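Local coordinates for 4-carboxymuconolactone decarboxylase (Sinorhizobium meliloti, PDB 4G9Q), which probably acts as a decarboxylating lyase of benzoate degradation or as a peroxiredoxin-like enzyme, its own reaction being uncertain, at residues R60-V65 against T94-Q99; L78-A83 against A245-W250; L205-A210 against T221-K226; E239-L244 against P251-A256. All coordinates share one frame; numbering follows the deposited sequence.

Contact 1. Residues R60-V65 against T94-Q99; sequences RLYGDV and TYYADQ
Tyr96 OH is gripped by two other tyrosine hydroxyls, Tyr62 OH at 2.7 Å, in a hydrogen bond that either oxygen could donate, and Tyr247 OH from a third helix. A short chain of tyrosines thus runs through this part of the all-helical carboxymuconolactone decarboxylase fold. The bond spans helices 51-65 and 93-102, whose backbones stay far apart: the nearest CA atoms, those of Tyr62 and Gln99, are separated by 12.3 Å. Tyrosine suits such a place because its rigid ring carries a hydroxyl across a distance that no short side chain could bridge. The two side chains approach from opposite directions, Tyr62 OH coming alongside the CE1-CZ-OH end of Tyr96, while Tyr96 OH lies at the edge of the Tyr62 ring, near its plane. Trp66, just beyond the first segment, stacks with Tyr62, which probably limits its swing.

Tyr95 meets the same Tyr62 hydroxyl from its ring edge. With its CG anti to the backbone N (chi1 173°), the ring reaches toward helix 51-65, and Tyr62 OH sits in its plane, 3.4 Å from Tyr95 CE2. The polar end of Tyr95 is used elsewhere, on the carbonyl oxygen of Pro34. Neighbouring rings brace one another: Tyr95 CD2 stands 3.7 Å above the plane of the Tyr96 ring, over its centre, while Gln99 CG lies 3.6 Å above a face of the Tyr95 ring.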
loop_
_atom_site.group_PDB
_atom_site.type_symbol
_atom_site.label_atom_id
_atom_site.label_comp_id
_atom_site.label_asym_id
_atom_site.label_seq_id
_atom_site.Cartn_x
_atom_site.Cartn_y
_atom_site.Cartn_z
ATOM N N ARG A 60 12.046 11.277 20.134
ATOM C CA ARG A 60 11.226 12.063 19.213
ATOM C C ARG A 60 9.781 11.585 19.161
ATOM O O ARG A 60 8.862 12.361 19.423
ATOM C CB ARG A 60 11.829 12.061 17.809
ATOM C CG ARG A 60 13.188 12.729 17.754
ATOM C CD ARG A 60 13.709 12.795 16.341
ATOM N NE ARG A 60 14.831 13.721 16.280
ATOM C CZ ARG A 60 15.512 14.029 15.180
ATOM N NH1 ARG A 60 15.214 13.472 14.010
ATOM N NH2 ARG A 60 16.497 14.911 15.258
ATOM N N LEU A 61 9.577 10.315 18.823
ATOM C CA LEU A 61 8.219 9.804 18.659
ATOM C C LEU A 61 7.457 9.829 19.982
ATOM O O LEU A 61 6.428 10.494 20.103
ATOM C CB LEU A 61 8.219 8.403 18.040
ATOM C CG LEU A 61 6.839 7.835 17.692
ATOM C CD1 LEU A 61 6.064 8.764 16.750
ATOM C CD2 LEU A 61 6.987 6.434 17.110
ATOM N N TYR A 62 7.984 9.137 20.984
ATOM C CA TYR A 62 7.314 9.098 22.275
ATOM C C TYR A 62 7.586 10.310 23.156
ATOM O O TYR A 62 6.691 10.771 23.869
ATOM C CB TYR A 62 7.597 7.773 22.984
ATOM C CG TYR A 62 6.684 6.709 22.454
ATOM C CD1 TYR A 62 5.426 6.505 23.028
ATOM C CD2 TYR A 62 7.035 5.953 21.339
ATOM C CE1 TYR A 62 4.561 5.552 22.531
ATOM C CE2 TYR A 62 6.174 4.992 20.829
ATOM C CZ TYR A 62 4.942 4.797 21.435
ATOM O OH TYR A 62 4.085 3.850 20.944
ATOM N N GLY A 63 8.801 10.844 23.074
ATOM C CA GLY A 63 9.226 11.942 23.940
ATOM C C GLY A 63 8.754 13.314 23.499
ATOM O O GLY A 63 8.720 14.257 24.302
ATOM N N ASP A 64 8.395 13.437 22.223
ATOM C CA ASP A 64 7.979 14.724 21.671
ATOM C C ASP A 64 6.609 14.661 20.997
ATOM O O ASP A 64 5.659 15.287 21.473
ATOM C CB ASP A 64 9.052 15.285 20.729
ATOM C CG ASP A 64 8.946 16.789 20.544
ATOM O OD1 ASP A 64 8.040 17.243 19.817
ATOM O OD2 ASP A 64 9.778 17.522 21.125
ATOM N N VAL A 65 6.494 13.905 19.905
ATOM C CA VAL A 65 5.238 13.864 19.138
ATOM C C VAL A 65 4.042 13.490 20.019
ATOM O O VAL A 65 3.038 14.215 20.054
ATOM C CB VAL A 65 5.325 12.893 17.939
ATOM C CG1 VAL A 65 4.012 12.898 17.133
ATOM C CG2 VAL A 65 6.490 13.277 17.056
ATOM N N THR A 94 -1.280 -5.330 18.643
ATOM C CA THR A 94 -1.330 -5.902 19.988
ATOM C C THR A 94 -0.824 -4.861 20.991
ATOM O O THR A 94 -1.491 -4.571 21.992
ATOM C CB THR A 94 -0.531 -7.218 20.087
ATOM O OG1 THR A 94 -0.989 -8.124 19.076
ATOM C CG2 THR A 94 -0.737 -7.871 21.450
ATOM N N TYR A 95 0.333 -4.278 20.698
ATOM C CA TYR A 95 0.888 -3.226 21.535
ATOM C C TYR A 95 0.026 -1.965 21.489
ATOM O O TYR A 95 -0.333 -1.412 22.531
ATOM C CB TYR A 95 2.337 -2.908 21.132
ATOM C CG TYR A 95 2.895 -1.706 21.854
ATOM C CD1 TYR A 95 3.402 -1.817 23.150
ATOM C CD2 TYR A 95 2.903 -0.447 21.247
ATOM C CE1 TYR A 95 3.905 -0.703 23.818
ATOM C CE2 TYR A 95 3.400 0.660 21.902
ATOM C CZ TYR A 95 3.901 0.529 23.185
ATOM O OH TYR A 95 4.385 1.636 23.828
ATOM N N TYR A 96 -0.318 -1.517 20.282
ATOM C CA TYR A 96 -1.010 -0.238 20.143
ATOM C C TYR A 96 -2.460 -0.243 20.614
ATOM O O TYR A 96 -2.944 0.771 21.111
ATOM C CB TYR A 96 -0.852 0.351 18.735
ATOM C CG TYR A 96 0.452 1.109 18.602
ATOM C CD1 TYR A 96 0.617 2.354 19.206
ATOM C CD2 TYR A 96 1.532 0.563 17.911
ATOM C CE1 TYR A 96 1.818 3.050 19.106
ATOM C CE2 TYR A 96 2.735 1.250 17.805
ATOM C CZ TYR A 96 2.869 2.490 18.403
ATOM O OH TYR A 96 4.060 3.170 18.305
ATOM N N ALA A 97 -3.138 -1.384 20.487
ATOM C CA ALA A 97 -4.500 -1.515 21.014
ATOM C C ALA A 97 -4.481 -1.527 22.537
ATOM O O ALA A 97 -5.339 -0.916 23.171
ATOM C CB ALA A 97 -5.199 -2.761 20.467
ATOM N N ASP A 98 -3.491 -2.206 23.120
ATOM C CA ASP A 98 -3.310 -2.194 24.572
ATOM C C ASP A 98 -3.081 -0.765 25.063
ATOM O O ASP A 98 -3.695 -0.331 26.036
ATOM C CB ASP A 98 -2.143 -3.092 24.995
ATOM C CG ASP A 98 -1.905 -3.064 26.498
ATOM O OD1 ASP A 98 -2.629 -3.769 27.227
ATOM O OD2 ASP A 98 -1.000 -2.333 26.951
ATOM N N GLN A 99 -2.193 -0.043 24.381
ATOM C CA GLN A 99 -1.917 1.350 24.724
ATOM C C GLN A 99 -3.167 2.209 24.598
ATOM O O GLN A 99 -3.399 3.091 25.424
ATOM C CB GLN A 99 -0.804 1.922 23.849
ATOM C CG GLN A 99 0.602 1.504 24.255
ATOM C CD GLN A 99 0.998 1.988 25.641
ATOM O OE1 GLN A 99 0.880 3.174 25.963
ATOM N NE2 GLN A 99 1.477 1.066 26.468
#

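Contact 2. Residues L78-A83 against A245-W250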
loop_
_atom_site.group_PDB
_atom_site.type_symbol
_atom_site.label_atom_id
_atom_site.label_comp_id
_atom_site.label_asym_id
_atom_site.label_seq_id
_atom_site.Cartn_x
_atom_site.Cartn_y
_atom_site.Cartn_z
ATOM N N LEU A 78 -6.467 6.550 18.776
ATOM C CA LEU A 78 -7.422 6.288 17.696
ATOM C C LEU A 78 -6.801 6.512 16.318
ATOM O O LEU A 78 -6.985 5.702 15.409
ATOM C CB LEU A 78 -8.682 7.145 17.848
ATOM C CG LEU A 78 -9.725 6.651 18.853
ATOM C CD1 LEU A 78 -10.767 7.739 19.064
ATOM C CD2 LEU A 78 -10.377 5.347 18.389
ATOM N N VAL A 79 -6.063 7.611 16.178
ATOM C CA VAL A 79 -5.369 7.941 14.929
ATOM C C VAL A 79 -4.340 6.865 14.567
ATOM O O VAL A 79 -4.228 6.458 13.403
ATOM C CB VAL A 79 -4.690 9.325 15.030
ATOM C CG1 VAL A 79 -3.734 9.569 13.866
ATOM C CG2 VAL A 79 -5.751 10.428 15.083
ATOM N N THR A 80 -3.602 6.409 15.574
ATOM C CA THR A 80 -2.551 5.411 15.373
ATOM C C THR A 80 -3.146 4.057 14.978
ATOM O O THR A 80 -2.673 3.423 14.028
ATOM C CB THR A 80 -1.666 5.270 16.621
ATOM O OG1 THR A 80 -1.172 6.565 16.989
ATOM C CG2 THR A 80 -0.474 4.341 16.343
ATOM N N ILE A 81 -4.187 3.626 15.693
ATOM C CA ILE A 81 -4.863 2.372 15.344
ATOM C C ILE A 81 -5.379 2.420 13.902
ATOM O O ILE A 81 -5.167 1.479 13.125
ATOM C CB ILE A 81 -5.991 2.026 16.345
ATOM C CG1 ILE A 81 -5.374 1.558 17.671
ATOM C CG2 ILE A 81 -6.921 0.952 15.778
ATOM C CD1 ILE A 81 -6.402 1.401 18.772
ATOM N N ALA A 82 -6.026 3.525 13.538
ATOM C CA ALA A 82 -6.547 3.687 12.177
ATOM C C ALA A 82 -5.428 3.586 11.136
ATOM O O ALA A 82 -5.577 2.894 10.122
ATOM C CB ALA A 82 -7.312 4.997 12.049
ATOM N N ALA A 83 -4.296 4.242 11.403
ATOM C CA ALA A 83 -3.142 4.193 10.497
ATOM C C ALA A 83 -2.597 2.770 10.317
ATOM O O ALA A 83 -2.348 2.325 9.184
ATOM C CB ALA A 83 -2.043 5.122 10.986
ATOM N N ALA A 245 2.671 11.857 9.928
ATOM C CA ALA A 245 3.971 11.953 9.246
ATOM C C ALA A 245 4.907 10.852 9.742
ATOM O O ALA A 245 5.673 10.269 8.970
ATOM C CB ALA A 245 4.601 13.317 9.467
ATOM N N PHE A 246 4.819 10.557 11.034
ATOM C CA PHE A 246 5.671 9.544 11.648
ATOM C C PHE A 246 5.179 8.134 11.382
ATOM O O PHE A 246 5.969 7.257 11.031
ATOM C CB PHE A 246 5.834 9.817 13.148
ATOM C CG PHE A 246 6.494 11.133 13.437
ATOM C CD1 PHE A 246 7.867 11.197 13.684
ATOM C CD2 PHE A 246 5.760 12.315 13.411
ATOM C CE1 PHE A 246 8.487 12.414 13.926
ATOM C CE2 PHE A 246 6.376 13.539 13.645
ATOM C CZ PHE A 246 7.745 13.587 13.902
ATOM N N TYR A 247 3.871 7.923 11.514
ATOM C CA TYR A 247 3.296 6.583 11.349
ATOM C C TYR A 247 3.036 6.169 9.909
ATOM O O TYR A 247 3.043 4.980 9.603
ATOM C CB TYR A 247 2.040 6.422 12.209
ATOM C CG TYR A 247 2.398 6.241 13.662
ATOM C CD1 TYR A 247 2.768 4.989 14.152
ATOM C CD2 TYR A 247 2.416 7.330 14.537
ATOM C CE1 TYR A 247 3.126 4.816 15.485
ATOM C CE2 TYR A 247 2.777 7.171 15.875
ATOM C CZ TYR A 247 3.126 5.917 16.343
ATOM O OH TYR A 247 3.479 5.757 17.667
ATOM N N ALA A 248 2.819 7.145 9.031
ATOM C CA ALA A 248 2.488 6.848 7.642
ATOM C C ALA A 248 3.495 7.435 6.655
ATOM O O ALA A 248 3.329 7.296 5.444
ATOM C CB ALA A 248 1.074 7.317 7.325
ATOM N N GLY A 249 4.546 8.069 7.176
ATOM C CA GLY A 249 5.610 8.614 6.336
ATOM C C GLY A 249 5.380 10.072 5.984
ATOM O O GLY A 249 4.238 10.511 5.824
ATOM N N TRP A 250 6.475 10.821 5.854
ATOM C CA TRP A 250 6.408 12.253 5.563
ATOM C C TRP A 250 5.598 12.581 4.298
ATOM O O TRP A 250 4.755 13.481 4.331
ATOM C CB TRP A 250 7.815 12.871 5.475
ATOM C CG TRP A 250 7.996 14.023 6.404
ATOM C CD1 TRP A 250 8.010 15.348 6.089
ATOM C CD2 TRP A 250 8.180 13.940 7.821
ATOM N NE1 TRP A 250 8.195 16.105 7.232
ATOM C CE2 TRP A 250 8.295 15.263 8.307
ATOM C CE3 TRP A 250 8.247 12.875 8.727
ATOM C CZ2 TRP A 250 8.489 15.547 9.664
ATOM C CZ3 TRP A 250 8.430 13.153 10.076
ATOM C CH2 TRP A 250 8.553 14.486 10.529
#
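Tyr247 crosses to helix 73-86 first through its CB, 4.5 Å from Ala83 CB. Ala83 suits the spot because its single methyl allows the two helices to draw close. CG lies anti to the carbonyl carbon (chi1 -75°), which carries the ring toward helix 73-86, and the rotation about CB-CG (chi2 -82°) turns one face to Thr80. There Thr80 CG2 makes a CH-pi contact, 3.9 Å from the ring centroid and 18° off the normal, its closest carbon being Tyr247 CE1 at 3.7 Å. The threonine methyl can do this because it stands anti to its own backbone N, while OG1, on the other branch, bonds the carbonyl oxygen of Arg76 and also His243 NE2. At the far end, Tyr247 OH joins the tyrosine chain at Tyr96 and bonds Trp66 NE1 as well. An alanine here would keep only the touch on Ala83, and the Thr80 methyl would probably lose the ring face it rests on, with Tyr96 OH and Trp66 NE1 losing a shared partner. The contact joins helices from the two parts of the sequence that match the family. Apolar contact places the ring while its hydroxyl serves the polar network, so the residue is probably fixed at both ends.

Contact 3. Residues L205-A210 against T221-K226; sequences LVTIAA and TFHLNK
Thr207 and His223 supply the aromatic part of this contact, the packing of consecutive helices 200-213 and 220-229 in the all-helical carboxymuconolactone decarboxylase fold; the short segments run roughly antiparallel, at 149°, with axes 9.2 Å apart. Thr207 CG2 sits over one face of the imidazole in a CH-pi contact, 3.8 Å from the ring centroid. Phe222 CD2 lies over the opposite face, 3.5 Å above the plane, and the rings of Trp193 and Tyr120 also meet the histidine. Threonine fits because its branches divide the work: the methyl meets the ring, while OG1 bonds the carbonyl oxygen of Arg203 and His116 NE2.

The aliphatic part belongs to Ile208. With CG1 in the crowded position between backbone N and carbonyl carbon (chi1 64°), CG2 stands anti to the carbonyl carbon, which brings it to the other helix's backbone, 3.6 Å from His223 O. Ile208 CD1 and Leu224 CD1 meet loosely at 4.4 Å. A glycine in place of His223 would probably open a gap between Thr207 CG2 and the Phe222 ring and leave Trp193 and Tyr120 without a partner.

Beyond the pair, helix 107-120 flanks Thr207, helix 250-267 touches Leu224 through Val263, and helix 73-86 packs on Leu205 and Ala209.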
loop_
_atom_site.group_PDB
_atom_site.type_symbol
_atom_site.label_atom_id
_atom_site.label_comp_id
_atom_site.label_asym_id
_atom_site.label_seq_id
_atom_site.Cartn_x
_atom_site.Cartn_y
_atom_site.Cartn_z
ATOM N N LEU A 205 -12.686 11.208 12.619
ATOM C CA LEU A 205 -11.268 11.165 12.985
ATOM C C LEU A 205 -10.580 9.910 12.432
ATOM O O LEU A 205 -9.533 10.005 11.792
ATOM C CB LEU A 205 -11.094 11.253 14.508
ATOM C CG LEU A 205 -9.663 11.184 15.057
ATOM C CD1 LEU A 205 -8.821 12.334 14.510
ATOM C CD2 LEU A 205 -9.664 11.193 16.578
ATOM N N VAL A 206 -11.168 8.742 12.676
ATOM C CA VAL A 206 -10.575 7.497 12.176
ATOM C C VAL A 206 -10.572 7.445 10.642
ATOM O O VAL A 206 -9.628 6.928 10.043
ATOM C CB VAL A 206 -11.202 6.211 12.802
ATOM C CG1 VAL A 206 -10.886 6.124 14.301
ATOM C CG2 VAL A 206 -12.690 6.128 12.570
ATOM N N THR A 207 -11.616 7.995 10.020
ATOM C CA THR A 207 -11.702 8.047 8.560
ATOM C C THR A 207 -10.590 8.919 7.972
ATOM O O THR A 207 -9.870 8.472 7.076
ATOM C CB THR A 207 -13.084 8.526 8.065
ATOM O OG1 THR A 207 -14.103 7.722 8.669
ATOM C CG2 THR A 207 -13.189 8.415 6.542
ATOM N N ILE A 208 -10.428 10.143 8.474
ATOM C CA ILE A 208 -9.368 11.004 7.924
ATOM C C ILE A 208 -7.986 10.385 8.153
ATOM O O ILE A 208 -7.123 10.455 7.274
ATOM C CB ILE A 208 -9.453 12.507 8.371
ATOM C CG1 ILE A 208 -9.263 12.679 9.884
ATOM C CG2 ILE A 208 -10.773 13.144 7.868
ATOM C CD1 ILE A 208 -9.039 14.138 10.312
ATOM N N ALA A 209 -7.798 9.731 9.301
ATOM C CA ALA A 209 -6.517 9.076 9.600
ATOM C C ALA A 209 -6.223 7.955 8.606
ATOM O O ALA A 209 -5.113 7.863 8.070
ATOM C CB ALA A 209 -6.492 8.549 11.041
ATOM N N ALA A 210 -7.228 7.122 8.342
ATOM C CA ALA A 210 -7.077 6.009 7.406
ATOM C C ALA A 210 -6.788 6.489 5.982
ATOM O O ALA A 210 -5.981 5.883 5.276
ATOM C CB ALA A 210 -8.313 5.123 7.430
ATOM N N THR A 221 -11.136 15.967 1.340
ATOM C CA THR A 221 -11.946 17.198 1.377
ATOM C C THR A 221 -13.298 16.942 2.053
ATOM O O THR A 221 -13.653 17.614 3.029
ATOM C CB THR A 221 -12.118 17.838 -0.021
ATOM O OG1 THR A 221 -10.839 18.265 -0.506
ATOM C CG2 THR A 221 -13.055 19.047 0.032
ATOM N N PHE A 222 -14.035 15.956 1.548
ATOM C CA PHE A 222 -15.337 15.611 2.111
ATOM C C PHE A 222 -15.235 15.252 3.593
ATOM O O PHE A 222 -15.978 15.782 4.425
ATOM C CB PHE A 222 -15.974 14.461 1.318
ATOM C CG PHE A 222 -17.334 14.057 1.820
ATOM C CD1 PHE A 222 -18.479 14.708 1.363
ATOM C CD2 PHE A 222 -17.468 13.031 2.750
ATOM C CE1 PHE A 222 -19.740 14.339 1.831
ATOM C CE2 PHE A 222 -18.724 12.655 3.226
ATOM C CZ PHE A 222 -19.861 13.311 2.764
ATOM N N HIS A 223 -14.302 14.363 3.927
ATOM C CA HIS A 223 -14.235 13.844 5.285
ATOM C C HIS A 223 -13.622 14.780 6.315
ATOM O O HIS A 223 -13.975 14.713 7.489
ATOM C CB HIS A 223 -13.637 12.433 5.308
ATOM C CG HIS A 223 -14.571 11.409 4.746
ATOM N ND1 HIS A 223 -15.681 10.966 5.434
ATOM C CD2 HIS A 223 -14.607 10.797 3.539
ATOM C CE1 HIS A 223 -16.342 10.099 4.685
ATOM N NE2 HIS A 223 -15.713 9.984 3.528
ATOM N N LEU A 224 -12.730 15.666 5.873
ATOM C CA LEU A 224 -12.194 16.689 6.773
ATOM C C LEU A 224 -13.257 17.739 7.092
ATOM O O LEU A 224 -13.401 18.150 8.243
ATOM C CB LEU A 224 -10.927 17.334 6.209
ATOM C CG LEU A 224 -10.304 18.457 7.052
ATOM C CD1 LEU A 224 -9.918 17.979 8.453
ATOM C CD2 LEU A 224 -9.103 19.037 6.328
ATOM N N ASN A 225 -14.011 18.159 6.077
ATOM C CA ASN A 225 -15.153 19.040 6.309
ATOM C C ASN A 225 -16.121 18.415 7.301
ATOM O O ASN A 225 -16.571 19.069 8.235
ATOM C CB ASN A 225 -15.871 19.377 5.003
ATOM C CG ASN A 225 -15.217 20.513 4.253
ATOM O OD1 ASN A 225 -14.850 20.372 3.087
ATOM N ND2 ASN A 225 -15.075 21.652 4.916
ATOM N N LYS A 226 -16.410 17.131 7.106
ATOM C CA LYS A 226 -17.304 16.401 8.000
ATOM C C LYS A 226 -16.762 16.345 9.433
ATOM O O LYS A 226 -17.513 16.540 10.386
ATOM C CB LYS A 226 -17.576 15.000 7.443
ATOM C CG LYS A 226 -18.778 14.297 8.055
ATOM C CD LYS A 226 -19.100 13.009 7.299
ATOM C CE LYS A 226 -20.242 12.226 7.954
ATOM N NZ LYS A 226 -21.531 12.988 7.986
#

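Contact 4. Residues E239-L244 against P251-A256; sequences EVITHL and PNAMSA
Ala253 CB presses on the backbone of the preceding helix, 3.4 Å from Ile241 O, and Ile241 answers by laying its CG2 methyl 3.5 Å from Ala253 O. Each residue thus touches the other's carbonyl oxygen with a methyl, and the methyls themselves, Ile241 CG2 and Ala253 CB, are 3.9 Å apart. Alanine is what permits this: the CA atoms of Ile241 and Ala253 come within 5.4 Å, a spacing in which a long side chain would be hard to fit. One turn further along, Ala256 again offers a bare methyl, and the far end of the isoleucine, Ile241 CD1, reaches Ala256 CB at 4.3 Å. With CG1 anti to the carbonyl carbon (chi1 -63°), the branched side chain has one arm for each alanine.

The frame behind these contacts is a helical hairpin. Helices 234-248 and 250-267 are joined by a tight turn at Gly249, and the two short segments run nearly antiparallel (156°) with axes 8.6 Å apart. Farther out, Ile241 also packs on Leu257 and Ala260 of the second helix, while Ile212 of helix 200-213 touches both Ile241 and Leu244. Away from this contact, helix 234-248 carries buried polar groups: Glu239 forms salt bridges with Arg68 and Arg76, and His243 ND1 bonds Arg76. The hairpin also meets the second subunit, where Thr242 packs on Leu180 of that neighbouring chain.

No hydrogen bond crosses between the segments, so their fit depends on shape: Ile241 CG2 and Ala253 CB lie against backbone, Ala256 meets Ile241 CD1, and Glu239 and His243 are turned to other partners.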
loop_
_atom_site.group_PDB
_atom_site.type_symbol
_atom_site.label_atom_id
_atom_site.label_comp_id
_atom_site.label_asym_id
_atom_site.label_seq_id
_atom_site.Cartn_x
_atom_site.Cartn_y
_atom_site.Cartn_z
ATOM N N GLU A 239 -2.654 18.432 14.090
ATOM C CA GLU A 239 -1.928 17.458 14.909
ATOM C C GLU A 239 -2.078 16.042 14.361
ATOM O O GLU A 239 -1.141 15.251 14.446
ATOM C CB GLU A 239 -2.377 17.502 16.375
ATOM C CG GLU A 239 -2.019 18.800 17.120
ATOM C CD GLU A 239 -0.519 18.994 17.352
ATOM O OE1 GLU A 239 0.236 17.999 17.435
ATOM O OE2 GLU A 239 -0.095 20.163 17.472
ATOM N N VAL A 240 -3.254 15.732 13.814
ATOM C CA VAL A 240 -3.503 14.426 13.180
ATOM C C VAL A 240 -2.531 14.220 12.011
ATOM O O VAL A 240 -1.851 13.198 11.922
ATOM C CB VAL A 240 -4.976 14.282 12.700
ATOM C CG1 VAL A 240 -5.151 13.032 11.846
ATOM C CG2 VAL A 240 -5.927 14.242 13.892
ATOM N N ILE A 241 -2.453 15.215 11.136
ATOM C CA ILE A 241 -1.538 15.171 9.998
ATOM C C ILE A 241 -0.092 15.039 10.481
ATOM O O ILE A 241 0.682 14.259 9.928
ATOM C CB ILE A 241 -1.711 16.406 9.085
ATOM C CG1 ILE A 241 -3.127 16.422 8.494
ATOM C CG2 ILE A 241 -0.662 16.419 7.972
ATOM C CD1 ILE A 241 -3.498 17.708 7.764
ATOM N N THR A 242 0.257 15.796 11.518
ATOM C CA THR A 242 1.616 15.779 12.069
ATOM C C THR A 242 1.975 14.409 12.662
ATOM O O THR A 242 3.058 13.868 12.406
ATOM C CB THR A 242 1.793 16.909 13.100
ATOM O OG1 THR A 242 1.466 18.157 12.477
ATOM C CG2 THR A 242 3.231 16.962 13.625
ATOM N N HIS A 243 1.049 13.840 13.431
ATOM C CA HIS A 243 1.221 12.514 14.017
ATOM C C HIS A 243 1.446 11.464 12.921
ATOM O O HIS A 243 2.321 10.597 13.034
ATOM C CB HIS A 243 -0.012 12.177 14.862
ATOM C CG HIS A 243 0.155 10.978 15.737
ATOM N ND1 HIS A 243 0.732 11.044 16.989
ATOM C CD2 HIS A 243 -0.204 9.685 15.555
ATOM C CE1 HIS A 243 0.728 9.840 17.536
ATOM N NE2 HIS A 243 0.172 8.997 16.682
ATOM N N LEU A 244 0.672 11.580 11.846
ATOM C CA LEU A 244 0.718 10.623 10.749
ATOM C C LEU A 244 1.965 10.730 9.872
ATOM O O LEU A 244 2.282 9.788 9.148
ATOM C CB LEU A 244 -0.548 10.730 9.898
ATOM C CG LEU A 244 -1.814 10.228 10.595
ATOM C CD1 LEU A 244 -3.037 10.514 9.731
ATOM C CD2 LEU A 244 -1.706 8.739 10.917
ATOM N N PRO A 251 5.850 11.869 3.178
ATOM C CA PRO A 251 5.128 12.226 1.959
ATOM C C PRO A 251 3.606 12.169 2.100
ATOM O O PRO A 251 2.919 13.032 1.555
ATOM C CB PRO A 251 5.637 11.204 0.944
ATOM C CG PRO A 251 7.049 10.944 1.405
ATOM C CD PRO A 251 6.932 10.898 2.898
ATOM N N ASN A 252 3.088 11.179 2.829
ATOM C CA ASN A 252 1.638 11.101 3.058
ATOM C C ASN A 252 1.110 12.319 3.823
ATOM O O ASN A 252 0.096 12.901 3.443
ATOM C CB ASN A 252 1.244 9.799 3.763
ATOM C CG ASN A 252 1.099 8.614 2.801
ATOM O OD1 ASN A 252 1.380 7.475 3.173
ATOM N ND2 ASN A 252 0.659 8.878 1.576
ATOM N N ALA A 253 1.811 12.717 4.884
ATOM C CA ALA A 253 1.433 13.919 5.629
ATOM C C ALA A 253 1.540 15.167 4.753
ATOM O O ALA A 253 0.638 16.015 4.744
ATOM C CB ALA A 253 2.286 14.071 6.880
HETATM N N MSE A 254 2.632 15.267 3.996
HETATM C CA MSE A 254 2.844 16.416 3.115
HETATM C C MSE A 254 1.751 16.542 2.056
HETATM O O MSE A 254 1.308 17.651 1.755
HETATM C CB MSE A 254 4.224 16.354 2.465
HETATM C CG MSE A 254 5.344 16.467 3.468
HETATM SE SE MSE A 254 7.067 16.607 2.606
HETATM C CE MSE A 254 7.414 14.757 2.148
ATOM N N SER A 255 1.312 15.408 1.511
ATOM C CA SER A 255 0.278 15.391 0.477
ATOM C C SER A 255 -1.076 15.874 0.998
ATOM O O SER A 255 -1.875 16.424 0.236
ATOM C CB SER A 255 0.161 14.001 -0.156
ATOM O OG SER A 255 1.289 13.734 -0.979
ATOM N N ALA A 256 -1.311 15.692 2.296
ATOM C CA ALA A 256 -2.555 16.120 2.940
ATOM C C ALA A 256 -2.634 17.634 3.153
ATOM O O ALA A 256 -3.726 18.200 3.213
ATOM C CB ALA A 256 -2.744 15.384 4.267
#

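All four contacts are mainly buried, but contacts 2 and 3 lie nearest the middle of the chain, their centres about 8 and 9 Å from its centre, while contact 4 is about 13 Å and contact 1 about 15 Å out. Contacts 2 and 4 share helix 234-248: one uses Tyr247, the other the aliphatic Ile241 and Leu244, and the two meet where Ala83 packs on Leu244. Contacts 2 and 3 repeat one device, a threonine methyl over an aromatic face, and touch through Ala82 and Ala209. A hydrogen bond crosses only contact 1; across the others the side chains meet through carbon. Contacts 1, 2 and 4 touch the second subunit, whereas contact 3 meets no other chain.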